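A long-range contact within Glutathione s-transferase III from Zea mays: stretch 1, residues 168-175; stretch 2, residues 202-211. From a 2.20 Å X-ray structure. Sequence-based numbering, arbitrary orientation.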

# COMPACT_ATOMS: atom_id res chain seq x y z
N HIS A 168 -6.53 27.84 5.05
CA HIS A 168 -5.20 27.28 5.09
C HIS A 168 -4.55 27.44 6.41
O HIS A 168 -3.68 26.66 6.75
CB HIS A 168 -4.29 27.99 4.12
CG HIS A 168 -4.51 27.62 2.69
ND1 HIS A 168 -5.47 28.20 1.91
CD2 HIS A 168 -3.83 26.76 1.90
CE1 HIS A 168 -5.38 27.73 0.69
NE2 HIS A 168 -4.39 26.85 0.65
N ALA A 169 -4.94 28.45 7.17
CA ALA A 169 -4.25 28.75 8.42
C ALA A 169 -3.91 27.69 9.46
O ALA A 169 -2.77 27.67 9.95
CB ALA A 169 -4.88 29.95 9.07
N SER A 170 -4.87 26.82 9.83
CA SER A 170 -4.61 25.81 10.85
C SER A 170 -3.58 24.81 10.40
O SER A 170 -2.71 24.45 11.18
CB SER A 170 -5.88 25.11 11.33
OG SER A 170 -6.48 24.36 10.33
N TYR A 171 -3.65 24.38 9.15
CA TYR A 171 -2.67 23.44 8.66
C TYR A 171 -1.30 24.04 8.43
O TYR A 171 -0.30 23.36 8.65
CB TYR A 171 -3.19 22.63 7.49
CG TYR A 171 -3.90 21.37 7.98
CD1 TYR A 171 -3.18 20.21 8.26
CD2 TYR A 171 -5.29 21.34 8.18
CE1 TYR A 171 -3.81 19.06 8.73
CE2 TYR A 171 -5.93 20.18 8.65
CZ TYR A 171 -5.18 19.05 8.91
OH TYR A 171 -5.79 17.89 9.34
N LEU A 172 -1.21 25.33 8.08
CA LEU A 172 0.09 25.98 7.92
C LEU A 172 0.72 26.05 9.32
O LEU A 172 1.93 25.82 9.50
CB LEU A 172 -0.07 27.39 7.34
CG LEU A 172 -0.23 27.52 5.82
CD1 LEU A 172 -0.42 28.97 5.53
CD2 LEU A 172 0.98 26.99 5.05
N LEU A 173 -0.11 26.36 10.31
CA LEU A 173 0.30 26.44 11.71
C LEU A 173 0.91 25.12 12.15
O LEU A 173 2.04 25.07 12.63
CB LEU A 173 -0.91 26.82 12.58
CG LEU A 173 -0.70 27.16 14.05
CD1 LEU A 173 -0.60 25.90 14.90
CD2 LEU A 173 0.55 28.02 14.23
N TYR A 174 0.18 24.02 11.99
CA TYR A 174 0.70 22.72 12.40
C TYR A 174 1.93 22.29 11.60
O TYR A 174 2.87 21.75 12.18
CB TYR A 174 -0.40 21.66 12.34
CG TYR A 174 -1.34 21.76 13.52
CD1 TYR A 174 -2.19 22.85 13.67
CD2 TYR A 174 -1.36 20.77 14.51
CE1 TYR A 174 -3.04 22.97 14.78
CE2 TYR A 174 -2.21 20.88 15.61
CZ TYR A 174 -3.05 21.97 15.74
OH TYR A 174 -3.93 22.06 16.79
N LEU A 175 1.93 22.54 10.29
CA LEU A 175 3.08 22.22 9.44
C LEU A 175 4.33 22.90 10.00
O LEU A 175 5.42 22.31 9.97
CB LEU A 175 2.86 22.76 8.04
CG LEU A 175 2.74 21.85 6.82
CD1 LEU A 175 3.20 22.68 5.62
CD2 LEU A 175 3.64 20.64 6.94
N ALA A 202 -7.25 38.14 14.71
CA ALA A 202 -8.18 37.02 14.84
C ALA A 202 -7.39 35.72 14.96
O ALA A 202 -7.66 34.88 15.85
CB ALA A 202 -9.10 36.95 13.64
N PHE A 203 -6.39 35.57 14.09
CA PHE A 203 -5.60 34.37 14.14
C PHE A 203 -4.87 34.23 15.43
O PHE A 203 -4.75 33.13 15.95
CB PHE A 203 -4.64 34.25 12.97
CG PHE A 203 -4.18 32.84 12.77
CD1 PHE A 203 -5.11 31.81 12.59
CD2 PHE A 203 -2.85 32.51 12.89
CE1 PHE A 203 -4.72 30.48 12.54
CE2 PHE A 203 -2.44 31.18 12.83
CZ PHE A 203 -3.37 30.16 12.66
N GLN A 204 -4.41 35.35 15.98
CA GLN A 204 -3.68 35.38 17.25
C GLN A 204 -4.52 34.81 18.36
O GLN A 204 -4.02 34.10 19.23
CB GLN A 204 -3.30 36.82 17.61
CG GLN A 204 -2.10 37.29 16.85
CD GLN A 204 -0.98 36.30 16.99
OE1 GLN A 204 -0.34 36.23 18.04
NE2 GLN A 204 -0.80 35.44 15.99
N LYS A 205 -5.81 35.13 18.29
CA LYS A 205 -6.81 34.69 19.26
C LYS A 205 -6.96 33.17 19.13
O LYS A 205 -6.82 32.43 20.12
CB LYS A 205 -8.17 35.36 18.96
CG LYS A 205 -9.19 35.45 20.12
CD LYS A 205 -10.55 36.06 19.67
CE LYS A 205 -10.37 37.36 18.85
NZ LYS A 205 -11.59 37.76 18.04
N THR A 206 -7.19 32.73 17.90
CA THR A 206 -7.33 31.31 17.60
C THR A 206 -6.16 30.50 18.16
O THR A 206 -6.37 29.56 18.91
CB THR A 206 -7.41 31.09 16.08
OG1 THR A 206 -8.44 31.93 15.53
CG2 THR A 206 -7.72 29.62 15.77
N VAL A 207 -4.95 30.88 17.81
CA VAL A 207 -3.76 30.19 18.28
C VAL A 207 -3.76 30.14 19.80
O VAL A 207 -3.39 29.13 20.40
CB VAL A 207 -2.45 30.89 17.81
CG1 VAL A 207 -1.27 30.39 18.62
CG2 VAL A 207 -2.20 30.65 16.33
N ALA A 208 -4.13 31.26 20.40
CA ALA A 208 -4.18 31.39 21.85
C ALA A 208 -5.06 30.34 22.52
O ALA A 208 -4.79 29.92 23.66
CB ALA A 208 -4.67 32.76 22.22
N ALA A 209 -6.12 29.93 21.83
CA ALA A 209 -7.06 28.93 22.35
C ALA A 209 -6.62 27.45 22.24
O ALA A 209 -7.19 26.60 22.92
CB ALA A 209 -8.44 29.13 21.71
N ILE A 210 -5.64 27.12 21.41
CA ILE A 210 -5.20 25.73 21.27
C ILE A 210 -4.49 25.31 22.55
O ILE A 210 -3.47 25.90 22.93
CB ILE A 210 -4.24 25.53 20.09
CG1 ILE A 210 -4.86 26.06 18.79
CG2 ILE A 210 -3.94 24.05 19.92
CD1 ILE A 210 -3.85 26.20 17.65
N PRO A 211 -5.00 24.25 23.22
CA PRO A 211 -4.47 23.68 24.47
C PRO A 211 -3.16 22.94 24.24
O PRO A 211 -3.04 21.75 24.60
CB PRO A 211 -5.57 22.71 24.89
CG PRO A 211 -6.02 22.19 23.60
CD PRO A 211 -6.10 23.42 22.72

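Two segments of one chain of maize glutathione S-transferase III, at least 30 residues apart in sequence wherever they touch, pack through a small apolar contact. Most of stretch 1 is helical, its helix running on beyond Leu 175; stretch 2 enters as a helix already under way at Ala 202 and leaves it for the extended backbone of Ile 210 (phi/psi -70/122°). The two helices run obliquely, with 58° between their N-to-C directions, and their axes come no closer than 11.8 Å. That spacing is wide for packed helices, so side chains must reach across it: even the paired backbone positions stay well apart, 8.1 Å between Ala 169 CA and Phe 203 CA and 8.6 Å between Leu 173 CA and Val 207 CA. The second pair lies four residues after the first in both segments, about one helical turn. The turns are held internally by bonds such as Leu 173 N to Ala 169 O (3.0 Å) and Val 207 N to Phe 203 O (2.9 Å). Ile 210 N still hydrogen-bonds back to Val 207 O at 3.2 Å, a link three residues back into the preceding turn.

No hydrogen bond joins the two stretches; contact is by van der Waals packing, burying 239 Å² summed over both sides. Phe 203 gives the largest share. Its CA-to-CB bond points toward stretch 1, and with chi1 at -161° (t) the ring extends into the gap between the helices. Ala 169, also directed toward its partner, meets it with a single methyl: Ala 169 CB lies 3.5 Å from Phe 203 CE1, the closest approach in the contact. One turn on, Leu 173 CB sits 4.1 Å from Phe 203 CZ, at the edge of the ring and near its plane, so the far end of the ring touches two successive turns of stretch 1.

Leu 173 links the two ends of the contact. Its CA-to-CB bond points toward stretch 2, and the side chain touches three residues there: beyond Phe 203, its CD2 is 4.3 Å from Val 207 CG2 and its CD1 is 4.3 Å from Ile 210 CD1. The two methyls thus diverge, one to Val 207 and the other to Ile 210. Val 207, set sideways, adds little area.

Ile 210 closes the contact from beyond the helix. Its CA-to-CB bond points toward stretch 1, and the side chain (chi1 m, chi2 t) packs against both Leu 173 and Tyr 174. The CA-to-CB bond of Tyr 174 is sideways, but the end of its side chain comes nearer: Tyr 174 OH is 3.7 Å from Ile 210 CG2, and Tyr 174 CE1 is 4.4 Å from Ile 210 CD1. The tyrosine thus meets the isoleucine at two points, CG2 and CD1; its hydroxyl is hydrogen-bonded elsewhere in the structure and so is already satisfied.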